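Local coordinates for protein levansucrase (Bacillus megaterium, PDB 3OM4) that belongs to the levansucrase/invertase family of enzymes and is folded largely as a beta-propeller, with a few short helices beside its sheets, at residues P27-Q30 against Q34-V37; S43-I48 against L446-L451; Y260-A263 against N268-F271. The protein carries 1 engineered substitution. All coordinates share one frame; numbering follows the deposited sequence.

Contact 1: residues P27-Q30 against Q34-V37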
ATOM      1  N   PRO A  27       5.403 -19.181   9.206  1.00 10.07           N
ATOM      2  CA  PRO A  27       4.882 -19.488  10.546  1.00 10.43           C
ATOM      3  C   PRO A  27       5.932 -19.895  11.590  1.00 10.84           C
ATOM      4  O   PRO A  27       5.809 -19.497  12.745  1.00 11.10           O
ATOM      5  CB  PRO A  27       3.898 -20.629  10.284  1.00 10.34           C
ATOM      6  CG  PRO A  27       3.380 -20.335   8.925  1.00 10.08           C
ATOM      7  CD  PRO A  27       4.568 -19.801   8.157  1.00 10.02           C
ATOM      8  N   GLN A  28       6.953 -20.653  11.191  1.00 11.20           N
ATOM      9  CA  GLN A  28       7.985 -21.103  12.137  1.00 11.63           C
ATOM     10  C   GLN A  28       9.115 -20.088  12.327  1.00 11.46           C
ATOM     11  O   GLN A  28       9.987 -20.270  13.181  1.00 11.71           O
ATOM     12  CB  GLN A  28       8.565 -22.455  11.716  1.00 11.88           C
ATOM     13  CG  GLN A  28       7.603 -23.628  11.813  1.00 13.40           C
ATOM     14  CD  GLN A  28       8.067 -24.805  10.978  1.00 15.37           C
ATOM     15  OE1 GLN A  28       9.175 -25.311  11.159  1.00 17.83           O
ATOM     16  NE2 GLN A  28       7.224 -25.246  10.054  1.00 16.40           N
ATOM     17  N   GLN A  29       9.087 -19.023  11.528  1.00 11.00           N
ATOM     18  CA  GLN A  29      10.093 -17.970  11.577  1.00 10.85           C
ATOM     19  C   GLN A  29       9.594 -16.751  12.350  1.00 10.80           C
ATOM     20  O   GLN A  29      10.375 -16.068  13.014  1.00 10.59           O
ATOM     21  CB  GLN A  29      10.472 -17.557  10.149  1.00 10.81           C
ATOM     22  CG  GLN A  29      11.499 -16.435  10.048  1.00 10.73           C
ATOM     23  CD  GLN A  29      11.577 -15.832   8.661  1.00 10.76           C
ATOM     24  OE1 GLN A  29      10.575 -15.753   7.946  1.00 10.27           O
ATOM     25  NE2 GLN A  29      12.769 -15.394   8.275  1.00 10.60           N
ATOM     26  N   GLN A  30       8.288 -16.500  12.266  1.00 10.87           N
ATOM     27  CA  GLN A  30       7.709 -15.204  12.633  1.00 11.01           C
ATOM     28  C   GLN A  30       7.703 -14.857  14.118  1.00 11.25           C
ATOM     29  O   GLN A  30       7.681 -13.677  14.473  1.00 11.09           O
ATOM     30  CB  GLN A  30       6.290 -15.077  12.075  1.00 10.82           C
ATOM     31  CG  GLN A  30       5.271 -15.978  12.750  1.00 10.93           C
ATOM     32  CD  GLN A  30       3.950 -16.023  12.020  1.00 10.44           C
ATOM     33  OE1 GLN A  30       3.787 -15.415  10.965  1.00 10.97           O
ATOM     34  NE2 GLN A  30       2.995 -16.752  12.578  1.00 10.56           N
ATOM     35  N   GLN A  34      12.515  -9.960  16.127  1.00 10.49           N
ATOM     36  CA  GLN A  34      13.106  -9.458  14.885  1.00  9.88           C
ATOM     37  C   GLN A  34      12.026  -8.963  13.919  1.00  9.31           C
ATOM     38  O   GLN A  34      12.263  -8.031  13.147  1.00  9.05           O
ATOM     39  CB  GLN A  34      13.980 -10.523  14.204  1.00  9.94           C
ATOM     40  CG  GLN A  34      14.677 -10.024  12.928  1.00 10.25           C
ATOM     41  CD  GLN A  34      15.488 -11.089  12.204  1.00 11.32           C
ATOM     42  OE1 GLN A  34      15.694 -12.192  12.709  1.00 11.76           O
ATOM     43  NE2 GLN A  34      15.952 -10.756  11.004  1.00 11.85           N
ATOM     44  N   PHE A  35      10.842  -9.577  13.980  1.00  8.82           N
ATOM     45  CA  PHE A  35       9.767  -9.310  13.011  1.00  8.63           C
ATOM     46  C   PHE A  35       8.473  -8.763  13.613  1.00  8.64           C
ATOM     47  O   PHE A  35       7.684  -8.118  12.913  1.00  8.75           O
ATOM     48  CB  PHE A  35       9.434 -10.580  12.225  1.00  8.54           C
ATOM     49  CG  PHE A  35      10.639 -11.317  11.729  1.00  8.60           C
ATOM     50  CD1 PHE A  35      11.408 -10.799  10.690  1.00  9.46           C
ATOM     51  CD2 PHE A  35      11.005 -12.530  12.295  1.00  8.67           C
ATOM     52  CE1 PHE A  35      12.531 -11.481  10.228  1.00  9.56           C
ATOM     53  CE2 PHE A  35      12.122 -13.223  11.838  1.00  9.21           C
ATOM     54  CZ  PHE A  35      12.885 -12.697  10.801  1.00  9.66           C
ATOM     55  N   LYS A  36       8.241  -9.054  14.890  1.00  8.47           N
ATOM     56  CA  LYS A  36       7.013  -8.644  15.571  1.00  8.24           C
ATOM     57  C   LYS A  36       6.895  -7.126  15.628  1.00  7.76           C
ATOM     58  O   LYS A  36       7.836  -6.438  16.027  1.00  7.27           O
ATOM     59  CB  LYS A  36       6.976  -9.216  16.993  1.00  8.64           C
ATOM     60  CG  LYS A  36       5.645  -9.021  17.714  1.00  9.46           C
ATOM     61  CD  LYS A  36       5.791  -9.156  19.229  1.00 11.71           C
ATOM     62  CE  LYS A  36       6.357  -7.881  19.850  1.00 13.23           C
ATOM     63  NZ  LYS A  36       6.435  -7.956  21.336  1.00 14.71           N
ATOM     64  N   VAL A  37       5.739  -6.614  15.215  1.00  7.42           N
ATOM     65  CA  VAL A  37       5.410  -5.205  15.396  1.00  7.31           C
ATOM     66  C   VAL A  37       5.486  -4.923  16.903  1.00  7.38           C
ATOM     67  O   VAL A  37       4.907  -5.670  17.690  1.00  7.67           O
ATOM     68  CB  VAL A  37       3.990  -4.890  14.850  1.00  7.16           C
ATOM     69  CG1 VAL A  37       3.544  -3.485  15.232  1.00  7.11           C
ATOM     70  CG2 VAL A  37       3.946  -5.066  13.331  1.00  7.01           C
TER
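The ring of F35 meets the backbone oxygens of Q29 and Q30 and the side chain of Q29, chiefly with its CD2, CE2 and CZ atoms. The carbonyl oxygen Q30 O lies at the ring edge, near its plane, 4.1 Å from F35 CD2. That of Q29 approaches obliquely, with Q29 O 3.5 Å from F35 CE2. On one face the ring carries a group from its own segment, the CG of Q34, 3.7 Å above the plane of the F35 ring and offset toward the rim. The side chain of Q29 crosses that of F35 at about a right angle. With CG anti to the backbone N (chi1 179°) and an extended chain beyond it, Q29 lays its CG 3.7 Å from F35 CE2 and its NE2 3.7 Å from F35 CZ. The amide and ring planes are inclined by 55°, so the two groups do not stack flat. Outside partners hold this amide in its rotation: OE1 bonds to T376 OG1, and NE2 gives to the carbonyl of N374. The polar end of Q30 turns away from F35 to Y357 OH. F35 also packs on L378 and pairs through its backbone with H381, both on strand 371-382, an edge strand of a four-stranded antiparallel sheet; Q34 bonds to V440 on strand 437-448, and V37 touches strand 392-398, so segment 34-37 lies across two propeller sheets.

Contact 2: residues S43-I48 against L446-L451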
ATOM      1  N   SER A  43      -2.322   3.231  27.126  1.00 15.72           N
ATOM      2  CA  SER A  43      -2.672   4.388  27.948  1.00 16.15           C
ATOM      3  C   SER A  43      -2.299   5.733  27.320  1.00 16.27           C
ATOM      4  O   SER A  43      -2.846   6.770  27.700  1.00 16.69           O
ATOM      5  CB  SER A  43      -2.017   4.260  29.327  1.00 16.12           C
ATOM      6  OG  SER A  43      -0.608   4.402  29.236  1.00 16.73           O
ATOM      7  N   THR A  44      -1.373   5.710  26.364  1.00 16.16           N
ATOM      8  CA  THR A  44      -0.855   6.939  25.757  1.00 16.18           C
ATOM      9  C   THR A  44      -1.436   7.243  24.372  1.00 15.60           C
ATOM     10  O   THR A  44      -1.160   8.301  23.801  1.00 15.87           O
ATOM     11  CB  THR A  44       0.693   6.923  25.665  1.00 16.25           C
ATOM     12  OG1 THR A  44       1.120   5.818  24.859  1.00 17.28           O
ATOM     13  CG2 THR A  44       1.319   6.816  27.052  1.00 16.92           C
ATOM     14  N   ILE A  45      -2.240   6.322  23.845  1.00 14.93           N
ATOM     15  CA  ILE A  45      -2.816   6.457  22.503  1.00 14.26           C
ATOM     16  C   ILE A  45      -3.876   7.561  22.439  1.00 13.92           C
ATOM     17  O   ILE A  45      -4.834   7.567  23.216  1.00 13.94           O
ATOM     18  CB  ILE A  45      -3.394   5.102  21.989  1.00 14.25           C
ATOM     19  CG1 ILE A  45      -2.302   4.017  21.941  1.00 13.89           C
ATOM     20  CG2 ILE A  45      -4.092   5.267  20.626  1.00 14.27           C
ATOM     21  CD1 ILE A  45      -1.040   4.388  21.153  1.00 13.75           C
ATOM     22  N   LYS A  46      -3.681   8.492  21.508  1.00 13.39           N
ATOM     23  CA  LYS A  46      -4.589   9.618  21.304  1.00 13.09           C
ATOM     24  C   LYS A  46      -5.200   9.593  19.909  1.00 12.65           C
ATOM     25  O   LYS A  46      -4.546   9.170  18.949  1.00 12.30           O
ATOM     26  CB  LYS A  46      -3.828  10.937  21.450  1.00 13.26           C
ATOM     27  CG  LYS A  46      -3.405  11.315  22.855  1.00 13.98           C
ATOM     28  CD  LYS A  46      -2.648  12.635  22.805  1.00 15.60           C
ATOM     29  CE  LYS A  46      -2.267  13.137  24.183  1.00 16.92           C
ATOM     30  NZ  LYS A  46      -1.634  14.484  24.093  1.00 18.01           N
ATOM     31  N   ASN A  47      -6.444  10.064  19.799  1.00 12.34           N
ATOM     32  CA  ASN A  47      -7.022  10.423  18.507  1.00 12.08           C
ATOM     33  C   ASN A  47      -6.251  11.607  17.936  1.00 11.99           C
ATOM     34  O   ASN A  47      -5.661  12.389  18.687  1.00 11.97           O
ATOM     35  CB  ASN A  47      -8.490  10.853  18.645  1.00 12.00           C
ATOM     36  CG  ASN A  47      -9.404   9.741  19.136  1.00 12.05           C
ATOM     37  OD1 ASN A  47      -9.151   8.557  18.927  1.00 12.19           O
ATOM     38  ND2 ASN A  47     -10.492  10.132  19.791  1.00 12.26           N
ATOM     39  N   ILE A  48      -6.263  11.746  16.613  1.00 11.95           N
ATOM     40  CA  ILE A  48      -5.764  12.957  15.970  1.00 11.97           C
ATOM     41  C   ILE A  48      -6.775  14.063  16.256  1.00 12.29           C
ATOM     42  O   ILE A  48      -7.877  14.054  15.711  1.00 11.97           O
ATOM     43  CB  ILE A  48      -5.588  12.771  14.445  1.00 11.88           C
ATOM     44  CG1 ILE A  48      -4.725  11.538  14.152  1.00 11.72           C
ATOM     45  CG2 ILE A  48      -4.984  14.028  13.817  1.00 11.75           C
ATOM     46  CD1 ILE A  48      -4.809  11.045  12.723  1.00 11.13           C
ATOM     47  N   LEU A 446       8.290   5.441  18.586  1.00 15.58           N
ATOM     48  CA  LEU A 446       8.272   6.887  18.398  1.00 14.93           C
ATOM     49  C   LEU A 446       6.882   7.449  18.679  1.00 14.40           C
ATOM     50  O   LEU A 446       6.001   6.727  19.151  1.00 14.04           O
ATOM     51  CB  LEU A 446       8.736   7.234  16.975  1.00 15.03           C
ATOM     52  CG  LEU A 446      10.028   6.563  16.485  1.00 15.30           C
ATOM     53  CD1 LEU A 446      10.216   6.746  14.981  1.00 15.41           C
ATOM     54  CD2 LEU A 446      11.254   7.057  17.250  1.00 15.21           C
ATOM     55  N   GLU A 447       6.688   8.739  18.406  1.00 13.82           N
ATOM     56  CA  GLU A 447       5.385   9.376  18.595  1.00 13.56           C
ATOM     57  C   GLU A 447       4.392   8.862  17.562  1.00 12.92           C
ATOM     58  O   GLU A 447       4.791   8.358  16.514  1.00 12.59           O
ATOM     59  CB  GLU A 447       5.496  10.899  18.466  1.00 13.84           C
ATOM     60  CG  GLU A 447       6.494  11.548  19.421  1.00 15.71           C
ATOM     61  CD  GLU A 447       6.081  11.441  20.877  1.00 18.24           C
ATOM     62  OE1 GLU A 447       4.906  11.728  21.196  1.00 19.36           O
ATOM     63  OE2 GLU A 447       6.939  11.076  21.709  1.00 20.00           O
ATOM     64  N   GLN A 448       3.102   8.990  17.858  1.00 12.19           N
ATOM     65  CA  GLN A 448       2.068   8.662  16.878  1.00 11.82           C
ATOM     66  C   GLN A 448       2.245   9.501  15.619  1.00 11.63           C
ATOM     67  O   GLN A 448       2.262  10.733  15.682  1.00 11.62           O
ATOM     68  CB  GLN A 448       0.674   8.885  17.458  1.00 11.79           C
ATOM     69  CG  GLN A 448       0.274   7.908  18.544  1.00 11.60           C
ATOM     70  CD  GLN A 448      -1.120   8.184  19.069  1.00 12.17           C
ATOM     71  OE1 GLN A 448      -1.285   8.770  20.139  1.00 11.86           O
ATOM     72  NE2 GLN A 448      -2.133   7.780  18.307  1.00 12.52           N
ATOM     73  N   GLY A 449       2.405   8.829  14.483  1.00 11.28           N
ATOM     74  CA  GLY A 449       2.497   9.505  13.195  1.00 10.86           C
ATOM     75  C   GLY A 449       3.815  10.200  12.907  1.00 10.81           C
ATOM     76  O   GLY A 449       3.899  10.994  11.970  1.00 10.42           O
ATOM     77  N   GLN A 450       4.845   9.902  13.698  1.00 10.80           N
ATOM     78  CA  GLN A 450       6.175  10.452  13.450  1.00 11.24           C
ATOM     79  C   GLN A 450       6.712   9.898  12.136  1.00 11.54           C
ATOM     80  O   GLN A 450       6.557   8.710  11.847  1.00 11.61           O
ATOM     81  CB  GLN A 450       7.133  10.133  14.604  1.00 11.31           C
ATOM     82  CG  GLN A 450       8.449  10.910  14.547  1.00 11.58           C
ATOM     83  CD  GLN A 450       9.258  10.813  15.828  1.00 11.54           C
ATOM     84  OE1 GLN A 450       8.713  10.584  16.908  1.00 12.37           O
ATOM     85  NE2 GLN A 450      10.569  10.994  15.713  1.00 11.79           N
ATOM     86  N   LEU A 451       7.330  10.766  11.340  1.00 11.78           N
ATOM     87  CA  LEU A 451       7.807  10.389  10.014  1.00 12.16           C
ATOM     88  C   LEU A 451       9.323  10.289   9.934  1.00 12.69           C
ATOM     89  O   LEU A 451       9.850   9.482   9.169  1.00 12.57           O
ATOM     90  CB  LEU A 451       7.323  11.390   8.961  1.00 11.96           C
ATOM     91  CG  LEU A 451       5.828  11.677   8.834  1.00 11.57           C
ATOM     92  CD1 LEU A 451       5.639  12.862   7.912  1.00 10.20           C
ATOM     93  CD2 LEU A 451       5.069  10.456   8.322  1.00 10.98           C
TER
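The carbonyl oxygen of K46 is gripped by two donors, Q448 NE2 at 2.9 Å from K46 O and the hydroxyl of T424. Q448 belongs to a beta-propeller sheet, near the end of its outer strand 437-448, and is the second residue of a type II beta turn from E447 to Q450. Its bond to K46 O lies in the carbonyl plane, on a lone pair. Q448 also takes the amide hydrogen of the same residue: K46 N stands 2.8 Å from Q448 OE1, with a fairly straight N-H...O angle of 161°. One side-chain amide thus pairs with both backbone groups of a single loop residue, joining the N-terminal segment 43-48 to the sheet. Q448 reaches it with CG anti to its own carbonyl carbon (chi1 -69°) and an extended chain beyond. Its NE2 gives in addition to F425 O, so strand 424-434 supplies a second bond at each end of the Q448 NE2 to K46 O link and fixes the amide's rotation. I45 crosses Q448 at about a right angle, its CG2 3.9 Å from Q448 NE2, while the lysine chain leads outward to a salt bridge with D115. The turn is closed by Q450 N to E447 O at 3.2 Å and reinforced by E447 N giving to Q450 OE1 at 3.1 Å.

Contact 3: residues Y260-A263 against N268-F271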
ATOM      1  N   TYR A 260      -0.333 -25.474 -11.631  1.00  5.73           N
ATOM      2  CA  TYR A 260       0.669 -26.390 -12.190  1.00  6.11           C
ATOM      3  C   TYR A 260       2.003 -25.712 -12.520  1.00  5.90           C
ATOM      4  O   TYR A 260       2.939 -26.373 -12.984  1.00  6.03           O
ATOM      5  CB  TYR A 260       0.127 -27.072 -13.447  1.00  6.43           C
ATOM      6  CG  TYR A 260      -1.086 -27.934 -13.204  1.00  7.56           C
ATOM      7  CD1 TYR A 260      -0.962 -29.312 -13.023  1.00  8.95           C
ATOM      8  CD2 TYR A 260      -2.361 -27.370 -13.154  1.00  8.27           C
ATOM      9  CE1 TYR A 260      -2.083 -30.109 -12.796  1.00  9.64           C
ATOM     10  CE2 TYR A 260      -3.485 -28.157 -12.928  1.00  9.40           C
ATOM     11  CZ  TYR A 260      -3.340 -29.522 -12.751  1.00 10.24           C
ATOM     12  OH  TYR A 260      -4.455 -30.299 -12.530  1.00 10.83           O
ATOM     13  N   ASN A 261       2.091 -24.407 -12.280  1.00  5.94           N
ATOM     14  CA  ASN A 261       3.314 -23.652 -12.571  1.00  6.01           C
ATOM     15  C   ASN A 261       4.307 -23.684 -11.408  1.00  6.38           C
ATOM     16  O   ASN A 261       4.081 -23.059 -10.368  1.00  6.18           O
ATOM     17  CB  ASN A 261       2.977 -22.205 -12.949  1.00  5.70           C
ATOM     18  CG  ASN A 261       4.172 -21.437 -13.497  1.00  5.52           C
ATOM     19  OD1 ASN A 261       5.321 -21.871 -13.379  1.00  5.62           O
ATOM     20  ND2 ASN A 261       3.904 -20.275 -14.093  1.00  3.80           N
ATOM     21  N   ARG A 262       5.420 -24.387 -11.611  1.00  6.88           N
ATOM     22  CA  ARG A 262       6.459 -24.535 -10.584  1.00  7.86           C
ATOM     23  C   ARG A 262       7.050 -23.206 -10.105  1.00  7.65           C
ATOM     24  O   ARG A 262       7.506 -23.109  -8.962  1.00  7.95           O
ATOM     25  CB  ARG A 262       7.586 -25.455 -11.071  1.00  8.18           C
ATOM     26  CG  ARG A 262       7.171 -26.898 -11.327  1.00 10.66           C
ATOM     27  CD  ARG A 262       8.326 -27.679 -11.936  1.00 14.36           C
ATOM     28  NE  ARG A 262       7.918 -28.999 -12.411  1.00 16.98           N
ATOM     29  CZ  ARG A 262       8.067 -30.129 -11.723  1.00 18.12           C
ATOM     30  NH1 ARG A 262       8.621 -30.116 -10.517  1.00 18.92           N
ATOM     31  NH2 ARG A 262       7.662 -31.276 -12.248  1.00 18.46           N
ATOM     32  N   ALA A 263       7.035 -22.192 -10.971  1.00  7.65           N
ATOM     33  CA  ALA A 263       7.579 -20.865 -10.648  1.00  7.66           C
ATOM     34  C   ALA A 263       6.962 -20.244  -9.393  1.00  7.74           C
ATOM     35  O   ALA A 263       7.622 -19.481  -8.679  1.00  7.74           O
ATOM     36  CB  ALA A 263       7.416 -19.918 -11.828  1.00  7.57           C
ATOM     37  N   ASN A 268      11.664 -27.876  -3.953  1.00 14.47           N
ATOM     38  CA  ASN A 268      11.934 -29.059  -4.772  1.00 14.76           C
ATOM     39  C   ASN A 268      10.671 -29.666  -5.391  1.00 14.60           C
ATOM     40  O   ASN A 268       9.554 -29.225  -5.101  1.00 14.33           O
ATOM     41  CB  ASN A 268      12.749 -30.109  -3.991  1.00 15.02           C
ATOM     42  CG  ASN A 268      12.155 -30.433  -2.622  1.00 15.92           C
ATOM     43  OD1 ASN A 268      10.949 -30.635  -2.477  1.00 16.44           O
ATOM     44  ND2 ASN A 268      13.018 -30.500  -1.612  1.00 17.07           N
ATOM     45  N   ASN A 269      10.853 -30.670  -6.249  1.00 14.50           N
ATOM     46  CA  ASN A 269       9.724 -31.350  -6.886  1.00 14.43           C
ATOM     47  C   ASN A 269       8.755 -32.008  -5.888  1.00 14.06           C
ATOM     48  O   ASN A 269       7.542 -31.869  -6.048  1.00 14.13           O
ATOM     49  CB  ASN A 269      10.194 -32.349  -7.955  1.00 14.67           C
ATOM     50  CG  ASN A 269       9.038 -32.994  -8.705  1.00 15.50           C
ATOM     51  OD1 ASN A 269       8.197 -32.306  -9.289  1.00 15.98           O
ATOM     52  ND2 ASN A 269       8.994 -34.321  -8.693  1.00 16.30           N
ATOM     53  N   PRO A 270       9.280 -32.710  -4.853  1.00 13.72           N
ATOM     54  CA  PRO A 270       8.384 -33.252  -3.826  1.00 13.24           C
ATOM     55  C   PRO A 270       7.515 -32.188  -3.155  1.00 12.59           C
ATOM     56  O   PRO A 270       6.345 -32.451  -2.878  1.00 12.35           O
ATOM     57  CB  PRO A 270       9.347 -33.871  -2.809  1.00 13.47           C
ATOM     58  CG  PRO A 270      10.531 -34.245  -3.606  1.00 13.68           C
ATOM     59  CD  PRO A 270      10.668 -33.178  -4.654  1.00 13.88           C
ATOM     60  N   PHE A 271       8.079 -31.005  -2.898  1.00 12.00           N
ATOM     61  CA  PHE A 271       7.302 -29.906  -2.326  1.00 11.17           C
ATOM     62  C   PHE A 271       6.217 -29.472  -3.304  1.00 10.84           C
ATOM     63  O   PHE A 271       5.051 -29.367  -2.931  1.00 10.69           O
ATOM     64  CB  PHE A 271       8.185 -28.714  -1.932  1.00 11.34           C
ATOM     65  CG  PHE A 271       7.401 -27.505  -1.488  1.00 11.10           C
ATOM     66  CD1 PHE A 271       6.847 -27.453  -0.211  1.00 11.16           C
ATOM     67  CD2 PHE A 271       7.201 -26.429  -2.350  1.00 11.32           C
ATOM     68  CE1 PHE A 271       6.106 -26.342   0.204  1.00 11.64           C
ATOM     69  CE2 PHE A 271       6.464 -25.317  -1.946  1.00 11.33           C
ATOM     70  CZ  PHE A 271       5.913 -25.275  -0.666  1.00 11.63           C
TER
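The torsions of R262 and N269 bring their ends together: the arginine has CG anti to its carbonyl carbon (chi1 -64°) with a chain extended from CG to NE, and the asparagine has CG anti to its backbone nitrogen (chi1 -176°). N269 OD1 lies at the guanidinium edge, near its plane, and the side chains cross at a slant. R262 NH1 gives a hydrogen bond to N269 OD1; the modelled separation of 2.5 Å is shorter than usual, and its exact value is doubtful. A weak second bond runs from R262 NH2 to N269 OD1 at 3.2 Å. The guanidinium and amide planes are 32° apart. N269 OD1 also accepts from Q273 NE2 of the same helix. Each segment also holds an asparagine bond of its own. N268, at the N-cap, accepts from F271 N with OD1 at 2.9 Å, a capping bond directed nearly along the C=O axis. N261 makes an Asx turn, its OD1 taking A263 N at 3.0 Å, although this donor stands well above the carbonyl plane and off a lone pair. The contact lies at the surface, joining the loop that follows strand 238-246 to the first turn of helix 269-281. R262 rests on F272 and Q273 of that helix and bonds through its backbone to F9, and F271 packs against helix 20-24.

From the N terminus, contact 1 comes first and closes a short loop with three residues between its segments. The loop that follows helix 26-29 then supplies 43-48, and contact 2 pairs it with 446-451 near the chain's end, closing a span of 397 residues. Contact 3 is nested in that span and closes its own four-residue loop before helix 269-281; contact 1 precedes both in series. Contacts 2 and 3 lie on opposite sides of the chain's centre, their centres 45 Å apart. Contact 2 ties the N-terminal loop to the C-terminal strand 437-448; contact 1 is local, beside strand 371-382, whereas contact 3 belongs to the helical periphery.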